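Side-chain contacts in AlbC (Streptomyces noursei, PDB 3OQV), which makes cyclodipeptides such as cyclo(L-phenylalanyl-L-leucyl) from aminoacyl-tRNAs without ATP, a step toward the antibacterial peptide albonoursin: residues I34-S37 with Y42-Q45; T48-Q53 with E234-A239; R117-L122 with V179-P184; R61-Y66 with G191-P196. All blocks are in the same frame, centred on the assembly; numbering follows the deposited sequence.

Contact 1: residues I34-S37 with Y42-Q45; sequences IGIS and YFSQ. With DTD (dithiane diol), chain B.
The ring of Phe43 lies against Ile34 and Ile36, which belong to the central strand of the Rossmann fold. Strand 29-37 is the first of five parallel strands in the chain. Phe43 comes from the loop that follows it. Ile36 carries most of the contact. Its CG1 stands over the centre of one ring face, 3.8 Å from the Phe43 centroid and only 9° off the ring normal, a CH-pi contact. CG1 is there because it lies beside the backbone N of Ile36 and anti to the carbonyl carbon (chi1 -61°). The CG2 branch of Ile36 meets the root of the ring, 3.9 Å from Phe43 CG. Ile34 takes the far end, with its CG2 3.7 Å from Phe43 CZ. Gly35 O approaches obliquely, 3.5 Å from Phe43 CE2.

A second shell packs round the ring. Phe43 is the centre of an inverse gamma turn, closed by a weak bond from Ser44 N to Tyr42 O. Thr48 and Leu51 of helix 45-58 also pack on Phe43, and His203 meets it edge-to-face. Ser44 OG bonds to Asn47 N and so caps that helix.

Gly35 has no side chain, and the dithiane diol lies close against its backbone, in the pocket that also includes Ser37, the inferred nucleophile. The ring of Phe43 and this ligand are thus separated by the strand. Gly35 CA is 3.5 Å from DTD C4, and Ser37 CB is 4.0 Å from DTD O3.

Contact 2: residues T48-Q53 with E234-A239; sequences TVMLLQ and ELADAA
Met50 reaches across from helix 45-58 to Leu235 and Ala236. Its CB begins the contact, 4.1 Å from Leu235 CD1. CG lies beside the backbone N of Met50 and anti to its carbonyl carbon. The chain then bends twice. Chi2 is -132°, well away from a staggered value, and the bend at chi3 swings CE across the second helix toward Leu235 CB. SD comes 4.0 Å from Ala236 CA. The tip does most of the touching. CE sits 3.5 Å from Leu235 CB, which is tight for two carbons. It is also 3.5 Å from Ala236 N and 3.8 Å from Ala236 CB. The methyl is therefore pressed on the backbone of the second helix as well as on its side chains. Met50 and Leu235 run past each other in opposite directions.

This is helix-on-helix packing at the side of the Rossmann fold. Helix 45-58 connects two neighbouring parallel strands, 29-37 and 59-67. Helix 232-238 follows strand 225-229 at one edge of the sheet. The axes of segments 48-53 and 234-238 come within 10.2 Å and cross at 59°.

Leu235 answers Met50 with its own tip. CD1 of Leu235 rests on the backbone of Leu51, 3.9 Å from its N. Leu51 CB is slightly farther from the same methyl. The side chain of Leu51 starts away from helix 232-238 and also packs on Ile34 of strand 29-37. Val230, in the loop before helix 232-238, touches both Leu51 and Leu235.

Contact 3: residues R117-L122 with V179-P184; sequences RSLSEL and VLAEAP. With DTD (dithiane diol), chain B.
The substrate-binding part of helix 169-193, inferred by similarity to include Ala181 and Glu182, is met here by Leu119 from the start of helix 119-122. The contact is small, buried and apolar. Leu119 holds CG anti to its backbone N (chi1 -175°), which carries both methyls across to the second helix. CD2 is the nearer methyl. It is 3.9 Å from Ala181 O and 4.1 Å from Ala181 CB. It also reaches the chain of Glu182, 4.2 Å from CG. CD1 stays near the same carbonyl oxygen, which accepts a hydrogen bond from Tyr128 OH.

Glu182 starts away from helix 119-122 and extends beyond CG to the ligand pocket. Its OE2 lies 3.6 Å from C4 of the bound dithiane diol (DTD). A critical catalytic role has been proposed for this glutamate by similarity. Leu119 thus packs on its aliphatic base, while its carboxylate faces the bound molecule.

The start of helix 119-122 is fixed by Ser118 at the N-cap. Ser118 OG accepts from Glu121 N at 3.0 Å, with an N-H...O angle of 152°.

Around the contact, Leu119 also packs on Val67 of strand 59-67 and on Leu185, farther along helix 169-193. Glu182 touches Val67 too, and also Met152 of helix 143-158.

Contact 4: residues R61-Y66 with G191-P196; sequences RTDVVY and GVFSVP
Residues 61-66 of strand 59-67 pass the end of helix 169-193 with CA of Asp63 8.1 Å from CA of Phe193 and Arg61 level with Val195. Asp63 and Phe193 form the centre of the contact. They slide past each other in opposite directions, with carboxylate and ring planes 35° apart. Asp63 CG lies beside the backbone N, anti to the carbonyl carbon (chi1 -81°), which lays the carboxylate by CD1 and CE1 of Phe193. Asp63 CG is 3.3 Å from Phe193 CD1, and Asp63 OD1 is 3.5 Å from Phe193 CE1. The approach is oblique to the ring. Asp63 CB also touches, 3.5 Å from Phe193 CE1.

The carboxylate is buried but well supplied with partners. OD1 makes salt bridges with Arg115 and Arg117, and OD2 is hydrogen-bonded to His31. These bonds probably fix its rotation against the ring and favour the charged form. Val65 meets Phe193 at the ring edge, near its plane, with CG2 4.0 Å from CZ. Val192, the residue before Phe193, puts CG1 over the centre of one ring face.

Ser194 leaves the helix with a positive phi of 54°. The chain then brings Val195 back toward the strand. Its CG1 is 4.2 Å from Arg61 CD, so here the aliphatic part of the arginine is used.

The contact joins the helix end to the parallel sheet of the Rossmann fold. Strand 59-67 runs between strands 29-37 and 114-118. His31 of the first touches both Phe193 and Val195, Arg117 of the second touches Phe193, and Leu122 of helix 119-122 packs on Phe193 and Val65.

In the fold
Three of the contacts reach the same parallel sheet, in which strand 29-37 (contact 1) and strand 114-118 (contact 3) flank strand 59-67 (contact 4). Contacts 3 and 4 also share helix 169-193, and their centres are about 11 Å apart. Along the chain contact 1 closes first; contact 3 is nested within contact 4, and contact 4 within contact 2. Contact 2 lies farthest out, about 25 Å from contact 3 between centres, but touches contact 1 through Leu51 and Phe43. Contacts 1 and 3 do not touch, yet both reach the dithiane diol. Ser37, the inferred nucleophile, and Glu182, proposed by similarity to matter in catalysis, thus come from different fold elements to one pocket.

Contact 1: residues I34-S37 with Y42-Q45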
loop_
_atom_site.group_PDB
_atom_site.type_symbol
_atom_site.label_atom_id
_atom_site.label_comp_id
_atom_site.label_asym_id
_atom_site.label_seq_id
_atom_site.Cartn_x
_atom_site.Cartn_y
_atom_site.Cartn_z
ATOM N N ILE A 34 -1.907 2.640 -7.211
ATOM C CA ILE A 34 -2.316 1.269 -6.894
ATOM C C ILE A 34 -1.270 0.610 -6.009
ATOM O O ILE A 34 -0.160 0.314 -6.470
ATOM C CB ILE A 34 -2.417 0.421 -8.168
ATOM C CG1 ILE A 34 -3.492 0.991 -9.096
ATOM C CG2 ILE A 34 -2.730 -1.042 -7.809
ATOM C CD1 ILE A 34 -3.416 0.468 -10.533
ATOM N N GLY A 35 -1.578 0.506 -4.717
ATOM C CA GLY A 35 -0.658 -0.079 -3.764
ATOM C C GLY A 35 -0.984 -1.547 -3.612
ATOM O O GLY A 35 -2.153 -1.919 -3.528
ATOM N N ILE A 36 0.046 -2.388 -3.696
ATOM C CA ILE A 36 -0.132 -3.827 -3.710
ATOM C C ILE A 36 0.651 -4.423 -2.545
ATOM O O ILE A 36 1.873 -4.424 -2.556
ATOM C CB ILE A 36 0.381 -4.446 -5.028
ATOM C CG1 ILE A 36 -0.404 -3.861 -6.204
ATOM C CG2 ILE A 36 0.208 -5.968 -4.992
ATOM C CD1 ILE A 36 0.033 -4.334 -7.565
ATOM N N SER A 37 -0.053 -4.869 -1.511
ATOM C CA SER A 37 0.612 -5.496 -0.391
ATOM C C SER A 37 0.815 -6.972 -0.687
ATOM O O SER A 37 0.068 -7.565 -1.458
ATOM C CB SER A 37 -0.183 -5.313 0.899
ATOM O OG SER A 37 -1.089 -6.375 1.095
ATOM N N TYR A 42 -6.848 -9.801 -2.934
ATOM C CA TYR A 42 -7.512 -9.144 -4.046
ATOM C C TYR A 42 -6.667 -9.201 -5.308
ATOM O O TYR A 42 -7.198 -9.334 -6.410
ATOM C CB TYR A 42 -7.815 -7.692 -3.696
ATOM C CG TYR A 42 -9.222 -7.477 -3.201
ATOM C CD1 TYR A 42 -9.499 -7.411 -1.837
ATOM C CD2 TYR A 42 -10.278 -7.327 -4.095
ATOM C CE1 TYR A 42 -10.794 -7.198 -1.379
ATOM C CE2 TYR A 42 -11.573 -7.115 -3.647
ATOM C CZ TYR A 42 -11.824 -7.054 -2.291
ATOM O OH TYR A 42 -13.108 -6.853 -1.849
ATOM N N PHE A 43 -5.352 -9.089 -5.141
ATOM C CA PHE A 43 -4.438 -8.918 -6.274
ATOM C C PHE A 43 -3.977 -10.255 -6.862
ATOM O O PHE A 43 -2.785 -10.576 -6.882
ATOM C CB PHE A 43 -3.252 -8.015 -5.900
ATOM C CG PHE A 43 -3.593 -6.544 -5.896
ATOM C CD1 PHE A 43 -3.755 -5.853 -7.086
ATOM C CD2 PHE A 43 -3.836 -5.881 -4.707
ATOM C CE1 PHE A 43 -4.098 -4.494 -7.084
ATOM C CE2 PHE A 43 -4.194 -4.541 -4.692
ATOM C CZ PHE A 43 -4.313 -3.842 -5.884
ATOM N N SER A 44 -4.947 -11.032 -7.332
ATOM C CA SER A 44 -4.722 -12.003 -8.395
ATOM C C SER A 44 -4.341 -11.320 -9.707
ATOM O O SER A 44 -4.591 -10.125 -9.900
ATOM C CB SER A 44 -5.982 -12.842 -8.606
ATOM O OG SER A 44 -7.054 -12.039 -9.076
ATOM N N GLN A 45 -3.806 -12.099 -10.640
ATOM C CA GLN A 45 -3.568 -11.583 -11.980
ATOM C C GLN A 45 -4.843 -11.024 -12.600
ATOM O O GLN A 45 -4.842 -9.911 -13.132
ATOM C CB GLN A 45 -2.958 -12.642 -12.895
ATOM C CG GLN A 45 -2.541 -12.075 -14.245
ATOM C CD GLN A 45 -1.673 -13.028 -15.031
ATOM O OE1 GLN A 45 -1.053 -13.931 -14.465
ATOM N NE2 GLN A 45 -1.650 -12.858 -16.350
HETATM S S1 DTD B . -0.930 2.565 0.654
HETATM C C1 DTD B . -2.321 1.644 1.220
HETATM C C2 DTD B . -2.560 0.511 0.231
HETATM O O2 DTD B . -3.913 0.049 0.335
HETATM C C3 DTD B . -1.558 -0.610 0.492
HETATM O O3 DTD B . -2.114 -1.891 0.166
HETATM C C4 DTD B . -0.283 -0.391 -0.313
HETATM S S4 DTD B . 0.392 1.212 -0.002
#

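Contact 2: residues T48-Q53 with E234-A239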
loop_
_atom_site.group_PDB
_atom_site.type_symbol
_atom_site.label_atom_id
_atom_site.label_comp_id
_atom_site.label_asym_id
_atom_site.label_seq_id
_atom_site.Cartn_x
_atom_site.Cartn_y
_atom_site.Cartn_z
ATOM N N THR A 48 -5.731 -7.751 -10.937
ATOM C CA THR A 48 -4.713 -6.758 -11.254
ATOM C C THR A 48 -4.927 -6.194 -12.654
ATOM O O THR A 48 -4.986 -4.971 -12.839
ATOM C CB THR A 48 -3.289 -7.339 -11.125
ATOM O OG1 THR A 48 -3.125 -7.892 -9.815
ATOM C CG2 THR A 48 -2.248 -6.245 -11.337
ATOM N N VAL A 49 -5.143 -7.085 -13.617
ATOM C CA VAL A 49 -5.330 -6.669 -15.001
ATOM C C VAL A 49 -6.518 -5.723 -15.156
ATOM O O VAL A 49 -6.396 -4.667 -15.780
ATOM C CB VAL A 49 -5.486 -7.881 -15.939
ATOM C CG1 VAL A 49 -5.927 -7.438 -17.321
ATOM C CG2 VAL A 49 -4.162 -8.644 -16.030
ATOM N N MET A 50 -7.653 -6.083 -14.562
ATOM C CA MET A 50 -8.848 -5.245 -14.660
ATOM C C MET A 50 -8.619 -3.871 -14.030
ATOM O O MET A 50 -9.071 -2.855 -14.555
ATOM C CB MET A 50 -10.052 -5.932 -14.013
ATOM C CG MET A 50 -10.720 -6.984 -14.898
ATOM S SD MET A 50 -12.516 -6.791 -14.954
ATOM C CE MET A 50 -12.901 -6.687 -13.198
ATOM N N LEU A 51 -7.923 -3.850 -12.899
ATOM C CA LEU A 51 -7.642 -2.604 -12.203
ATOM C C LEU A 51 -6.685 -1.708 -12.996
ATOM O O LEU A 51 -6.901 -0.497 -13.109
ATOM C CB LEU A 51 -7.088 -2.884 -10.804
ATOM C CG LEU A 51 -6.702 -1.654 -9.981
ATOM C CD1 LEU A 51 -7.846 -0.631 -9.929
ATOM C CD2 LEU A 51 -6.259 -2.073 -8.578
ATOM N N LEU A 52 -5.623 -2.304 -13.528
ATOM C CA LEU A 52 -4.707 -1.592 -14.411
ATOM C C LEU A 52 -5.426 -0.976 -15.610
ATOM O O LEU A 52 -5.156 0.169 -15.987
ATOM C CB LEU A 52 -3.588 -2.519 -14.893
ATOM C CG LEU A 52 -2.552 -2.921 -13.846
ATOM C CD1 LEU A 52 -1.557 -3.937 -14.413
ATOM C CD2 LEU A 52 -1.832 -1.679 -13.327
ATOM N N GLN A 53 -6.338 -1.736 -16.211
ATOM C CA GLN A 53 -7.064 -1.261 -17.379
ATOM C C GLN A 53 -7.986 -0.115 -16.978
ATOM O O GLN A 53 -8.050 0.915 -17.646
ATOM C CB GLN A 53 -7.889 -2.396 -17.987
ATOM C CG GLN A 53 -7.062 -3.457 -18.690
ATOM C CD GLN A 53 -7.905 -4.625 -19.166
ATOM O OE1 GLN A 53 -8.653 -5.225 -18.391
ATOM N NE2 GLN A 53 -7.788 -4.956 -20.448
ATOM N N GLU A 234 -17.908 -3.839 -9.890
ATOM C CA GLU A 234 -18.098 -2.524 -10.491
ATOM C C GLU A 234 -17.070 -2.249 -11.584
ATOM O O GLU A 234 -17.375 -1.605 -12.589
ATOM C CB GLU A 234 -18.070 -1.424 -9.422
ATOM C CG GLU A 234 -19.400 -1.273 -8.689
ATOM C CD GLU A 234 -19.306 -0.440 -7.416
ATOM O OE1 GLU A 234 -18.195 0.030 -7.069
ATOM O OE2 GLU A 234 -20.360 -0.242 -6.764
ATOM N N LEU A 235 -15.853 -2.748 -11.388
ATOM C CA LEU A 235 -14.884 -2.818 -12.470
ATOM C C LEU A 235 -15.477 -3.555 -13.663
ATOM O O LEU A 235 -15.634 -2.982 -14.740
ATOM C CB LEU A 235 -13.605 -3.512 -12.003
ATOM C CG LEU A 235 -12.673 -2.682 -11.120
ATOM C CD1 LEU A 235 -11.287 -3.308 -11.054
ATOM C CD2 LEU A 235 -12.592 -1.255 -11.629
ATOM N N ALA A 236 -15.823 -4.822 -13.456
ATOM C CA ALA A 236 -16.353 -5.660 -14.528
ATOM C C ALA A 236 -17.626 -5.049 -15.090
ATOM O O ALA A 236 -17.860 -5.071 -16.299
ATOM C CB ALA A 236 -16.617 -7.070 -14.018
ATOM N N ASP A 237 -18.425 -4.467 -14.203
ATOM C CA ASP A 237 -19.597 -3.683 -14.589
ATOM C C ASP A 237 -19.278 -2.595 -15.620
ATOM O O ASP A 237 -20.047 -2.371 -16.555
ATOM C CB ASP A 237 -20.222 -3.051 -13.344
ATOM C CG ASP A 237 -21.728 -2.994 -13.416
ATOM O OD1 ASP A 237 -22.352 -4.064 -13.573
ATOM O OD2 ASP A 237 -22.285 -1.876 -13.311
ATOM N N ALA A 238 -18.166 -1.893 -15.421
ATOM C CA ALA A 238 -17.811 -0.762 -16.271
ATOM C C ALA A 238 -17.081 -1.231 -17.524
ATOM O O ALA A 238 -17.098 -0.551 -18.550
ATOM C CB ALA A 238 -16.958 0.236 -15.500
ATOM N N ALA A 239 -16.442 -2.395 -17.432
ATOM C CA ALA A 239 -15.711 -2.966 -18.559
ATOM C C ALA A 239 -16.443 -4.178 -19.126
ATOM O O ALA A 239 -17.603 -4.081 -19.534
ATOM C CB ALA A 239 -14.297 -3.344 -18.141
#

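Contact 3: residues R117-L122 with V179-P184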
loop_
_atom_site.group_PDB
_atom_site.type_symbol
_atom_site.label_atom_id
_atom_site.label_comp_id
_atom_site.label_asym_id
_atom_site.label_seq_id
_atom_site.Cartn_x
_atom_site.Cartn_y
_atom_site.Cartn_z
ATOM N N ARG A 117 7.113 0.411 -8.967
ATOM C CA ARG A 117 8.289 0.397 -8.106
ATOM C C ARG A 117 7.967 -0.333 -6.811
ATOM O O ARG A 117 6.808 -0.371 -6.389
ATOM C CB ARG A 117 8.749 1.826 -7.806
ATOM C CG ARG A 117 9.249 2.589 -9.038
ATOM C CD ARG A 117 9.684 3.995 -8.667
ATOM N NE ARG A 117 8.526 4.859 -8.518
ATOM C CZ ARG A 117 8.583 6.173 -8.364
ATOM N NH1 ARG A 117 9.755 6.773 -8.230
ATOM N NH2 ARG A 117 7.458 6.869 -8.227
ATOM N N SER A 118 8.987 -0.901 -6.167
ATOM C CA SER A 118 8.860 -1.356 -4.784
ATOM C C SER A 118 8.794 -0.161 -3.834
ATOM O O SER A 118 9.312 0.906 -4.150
ATOM C CB SER A 118 10.060 -2.218 -4.403
ATOM O OG SER A 118 11.253 -1.449 -4.462
ATOM N N LEU A 119 8.207 -0.350 -2.655
ATOM C CA LEU A 119 8.248 0.701 -1.628
ATOM C C LEU A 119 9.694 1.010 -1.227
ATOM O O LEU A 119 10.073 2.171 -1.076
ATOM C CB LEU A 119 7.411 0.327 -0.403
ATOM C CG LEU A 119 7.260 1.388 0.708
ATOM C CD1 LEU A 119 6.818 2.753 0.150
ATOM C CD2 LEU A 119 6.260 0.920 1.755
ATOM N N SER A 120 10.526 -0.021 -1.139
ATOM C CA SER A 120 11.909 0.196 -0.744
ATOM C C SER A 120 12.669 1.093 -1.723
ATOM O O SER A 120 13.414 1.962 -1.294
ATOM C CB SER A 120 12.645 -1.136 -0.492
ATOM O OG SER A 120 12.895 -1.807 -1.704
ATOM N N GLU A 121 12.381 0.984 -3.021
ATOM C CA GLU A 121 12.991 1.875 -3.998
ATOM C C GLU A 121 12.459 3.301 -3.831
ATOM O O GLU A 121 13.199 4.273 -3.922
ATOM C CB GLU A 121 12.680 1.398 -5.417
ATOM C CG GLU A 121 13.420 2.163 -6.494
ATOM C CD GLU A 121 13.003 1.733 -7.887
ATOM O OE1 GLU A 121 12.470 0.606 -8.017
ATOM O OE2 GLU A 121 13.173 2.537 -8.836
ATOM N N LEU A 122 11.154 3.406 -3.636
ATOM C CA LEU A 122 10.488 4.688 -3.502
ATOM C C LEU A 122 11.030 5.428 -2.272
ATOM O O LEU A 122 11.169 6.669 -2.267
ATOM C CB LEU A 122 8.993 4.424 -3.352
ATOM C CG LEU A 122 8.077 5.636 -3.313
ATOM C CD1 LEU A 122 8.275 6.497 -4.544
ATOM C CD2 LEU A 122 6.631 5.155 -3.239
ATOM N N VAL A 179 3.462 0.312 8.805
ATOM C CA VAL A 179 2.422 1.281 8.481
ATOM C C VAL A 179 3.025 2.681 8.306
ATOM O O VAL A 179 2.663 3.396 7.373
ATOM C CB VAL A 179 1.325 1.310 9.557
ATOM C CG1 VAL A 179 0.540 2.642 9.506
ATOM C CG2 VAL A 179 0.375 0.107 9.386
ATOM N N LEU A 180 3.978 3.044 9.164
ATOM C CA LEU A 180 4.680 4.320 9.018
ATOM C C LEU A 180 5.463 4.452 7.710
ATOM O O LEU A 180 5.636 5.560 7.221
ATOM C CB LEU A 180 5.603 4.601 10.214
ATOM C CG LEU A 180 4.868 4.810 11.538
ATOM C CD1 LEU A 180 5.835 5.191 12.651
ATOM C CD2 LEU A 180 3.755 5.849 11.400
ATOM N N ALA A 181 6.010 3.345 7.202
ATOM C CA ALA A 181 6.620 3.334 5.871
ATOM C C ALA A 181 5.610 3.653 4.756
ATOM O O ALA A 181 5.973 4.239 3.738
ATOM C CB ALA A 181 7.330 1.985 5.600
ATOM N N GLU A 182 4.366 3.212 4.932
ATOM C CA GLU A 182 3.300 3.389 3.931
ATOM C C GLU A 182 2.668 4.776 4.005
ATOM O O GLU A 182 2.036 5.238 3.049
ATOM C CB GLU A 182 2.203 2.342 4.149
ATOM C CG GLU A 182 2.625 0.920 3.773
ATOM C CD GLU A 182 1.449 -0.042 3.747
ATOM O OE1 GLU A 182 0.569 0.076 4.619
ATOM O OE2 GLU A 182 1.364 -0.881 2.824
ATOM N N ALA A 183 2.821 5.422 5.154
ATOM C CA ALA A 183 2.040 6.612 5.485
ATOM C C ALA A 183 2.232 7.793 4.523
ATOM O O ALA A 183 1.265 8.491 4.221
ATOM C CB ALA A 183 2.314 7.047 6.928
ATOM N N PRO A 184 3.479 8.049 4.076
ATOM C CA PRO A 184 3.667 9.085 3.052
ATOM C C PRO A 184 2.740 8.900 1.852
ATOM O O PRO A 184 2.238 9.886 1.291
ATOM C CB PRO A 184 5.131 8.896 2.641
ATOM C CG PRO A 184 5.795 8.457 3.947
ATOM C CD PRO A 184 4.768 7.524 4.574
HETATM S S1 DTD B . -0.930 2.565 0.654
HETATM C C1 DTD B . -2.321 1.644 1.220
HETATM C C2 DTD B . -2.560 0.511 0.231
HETATM O O2 DTD B . -3.913 0.049 0.335
HETATM C C3 DTD B . -1.558 -0.610 0.492
HETATM O O3 DTD B . -2.114 -1.891 0.166
HETATM C C4 DTD B . -0.283 -0.391 -0.313
HETATM S S4 DTD B . 0.392 1.212 -0.002
#

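Contact 4: residues R61-Y66 with G191-P196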
loop_
_atom_site.group_PDB
_atom_site.type_symbol
_atom_site.label_atom_id
_atom_site.label_comp_id
_atom_site.label_asym_id
_atom_site.label_seq_id
_atom_site.Cartn_x
_atom_site.Cartn_y
_atom_site.Cartn_z
ATOM N N ARG A 61 -1.516 9.549 -15.278
ATOM C CA ARG A 61 -0.377 8.809 -14.747
ATOM C C ARG A 61 -0.843 7.828 -13.683
ATOM O O ARG A 61 -1.782 8.101 -12.946
ATOM C CB ARG A 61 0.640 9.775 -14.127
ATOM C CG ARG A 61 1.011 10.947 -15.024
ATOM C CD ARG A 61 1.916 11.944 -14.301
ATOM N NE ARG A 61 3.054 11.291 -13.660
ATOM C CZ ARG A 61 4.181 10.960 -14.284
ATOM N NH1 ARG A 61 4.326 11.212 -15.579
ATOM N NH2 ARG A 61 5.159 10.354 -13.614
ATOM N N THR A 62 -0.150 6.706 -13.557
ATOM C CA THR A 62 -0.484 5.740 -12.509
ATOM C C THR A 62 0.807 5.189 -11.931
ATOM O O THR A 62 1.705 4.793 -12.688
ATOM C CB THR A 62 -1.314 4.557 -13.061
ATOM O OG1 THR A 62 -2.615 5.012 -13.433
ATOM C CG2 THR A 62 -1.478 3.472 -11.994
ATOM N N ASP A 63 0.951 5.254 -10.609
ATOM C CA ASP A 63 2.039 4.537 -9.953
ATOM C C ASP A 63 1.533 3.248 -9.344
ATOM O O ASP A 63 0.446 3.209 -8.778
ATOM C CB ASP A 63 2.707 5.404 -8.888
ATOM C CG ASP A 63 3.716 6.372 -9.487
ATOM O OD1 ASP A 63 4.915 6.029 -9.545
ATOM O OD2 ASP A 63 3.296 7.455 -9.945
ATOM N N VAL A 64 2.293 2.177 -9.536
ATOM C CA VAL A 64 2.019 0.912 -8.869
ATOM C C VAL A 64 3.162 0.647 -7.902
ATOM O O VAL A 64 4.342 0.661 -8.290
ATOM C CB VAL A 64 1.928 -0.262 -9.858
ATOM C CG1 VAL A 64 1.523 -1.526 -9.125
ATOM C CG2 VAL A 64 0.948 0.043 -10.964
ATOM N N VAL A 65 2.827 0.545 -6.626
ATOM C CA VAL A 65 3.839 0.366 -5.605
ATOM C C VAL A 65 3.531 -0.927 -4.883
ATOM O O VAL A 65 2.445 -1.106 -4.335
ATOM C CB VAL A 65 3.879 1.545 -4.623
ATOM C CG1 VAL A 65 4.957 1.339 -3.561
ATOM C CG2 VAL A 65 4.119 2.858 -5.394
ATOM N N TYR A 66 4.478 -1.856 -4.924
ATOM C CA TYR A 66 4.330 -3.064 -4.144
ATOM C C TYR A 66 5.160 -3.007 -2.859
ATOM O O TYR A 66 6.261 -2.454 -2.833
ATOM C CB TYR A 66 4.640 -4.301 -4.987
ATOM C CG TYR A 66 6.071 -4.423 -5.442
ATOM C CD1 TYR A 66 6.979 -5.193 -4.715
ATOM C CD2 TYR A 66 6.489 -3.878 -6.651
ATOM C CE1 TYR A 66 8.281 -5.360 -5.137
ATOM C CE2 TYR A 66 7.808 -4.064 -7.103
ATOM C CZ TYR A 66 8.689 -4.809 -6.331
ATOM O OH TYR A 66 9.994 -5.006 -6.728
ATOM N N GLY A 191 2.591 14.862 -2.904
ATOM C CA GLY A 191 3.979 15.219 -2.641
ATOM C C GLY A 191 4.955 14.097 -2.954
ATOM O O GLY A 191 6.064 14.340 -3.427
ATOM N N VAL A 192 4.552 12.864 -2.677
ATOM C CA VAL A 192 5.392 11.702 -2.982
ATOM C C VAL A 192 5.647 11.528 -4.490
ATOM O O VAL A 192 6.759 11.152 -4.908
ATOM C CB VAL A 192 4.786 10.408 -2.387
ATOM C CG1 VAL A 192 5.549 9.177 -2.873
ATOM C CG2 VAL A 192 4.838 10.458 -0.841
ATOM N N PHE A 193 4.610 11.734 -5.298
ATOM C CA PHE A 193 4.682 11.431 -6.727
ATOM C C PHE A 193 4.743 12.707 -7.566
ATOM O O PHE A 193 4.657 12.645 -8.793
ATOM C CB PHE A 193 3.496 10.556 -7.170
ATOM C CG PHE A 193 3.462 9.220 -6.501
ATOM C CD1 PHE A 193 4.367 8.226 -6.868
ATOM C CD2 PHE A 193 2.617 8.993 -5.422
ATOM C CE1 PHE A 193 4.385 6.996 -6.216
ATOM C CE2 PHE A 193 2.625 7.766 -4.759
ATOM C CZ PHE A 193 3.513 6.768 -5.154
ATOM N N SER A 194 4.789 13.854 -6.892
ATOM C CA SER A 194 4.849 15.171 -7.552
ATOM C C SER A 194 3.728 15.395 -8.570
ATOM O O SER A 194 3.980 15.726 -9.740
ATOM C CB SER A 194 6.214 15.396 -8.235
ATOM O OG SER A 194 7.279 14.783 -7.531
ATOM N N VAL A 195 2.489 15.288 -8.108
ATOM C CA VAL A 195 1.336 15.521 -8.958
ATOM C C VAL A 195 0.351 16.357 -8.173
ATOM O O VAL A 195 0.402 16.381 -6.938
ATOM C CB VAL A 195 0.655 14.194 -9.352
ATOM C CG1 VAL A 195 1.491 13.453 -10.390
ATOM C CG2 VAL A 195 0.410 13.333 -8.111
ATOM N N PRO A 196 -0.519 17.097 -8.878
ATOM C CA PRO A 196 -1.380 18.045 -8.175
ATOM C C PRO A 196 -2.451 17.316 -7.366
ATOM O O PRO A 196 -2.879 17.804 -6.327
ATOM C CB PRO A 196 -2.033 18.849 -9.309
ATOM C CG PRO A 196 -1.208 18.561 -10.541
ATOM C CD PRO A 196 -0.661 17.184 -10.341
#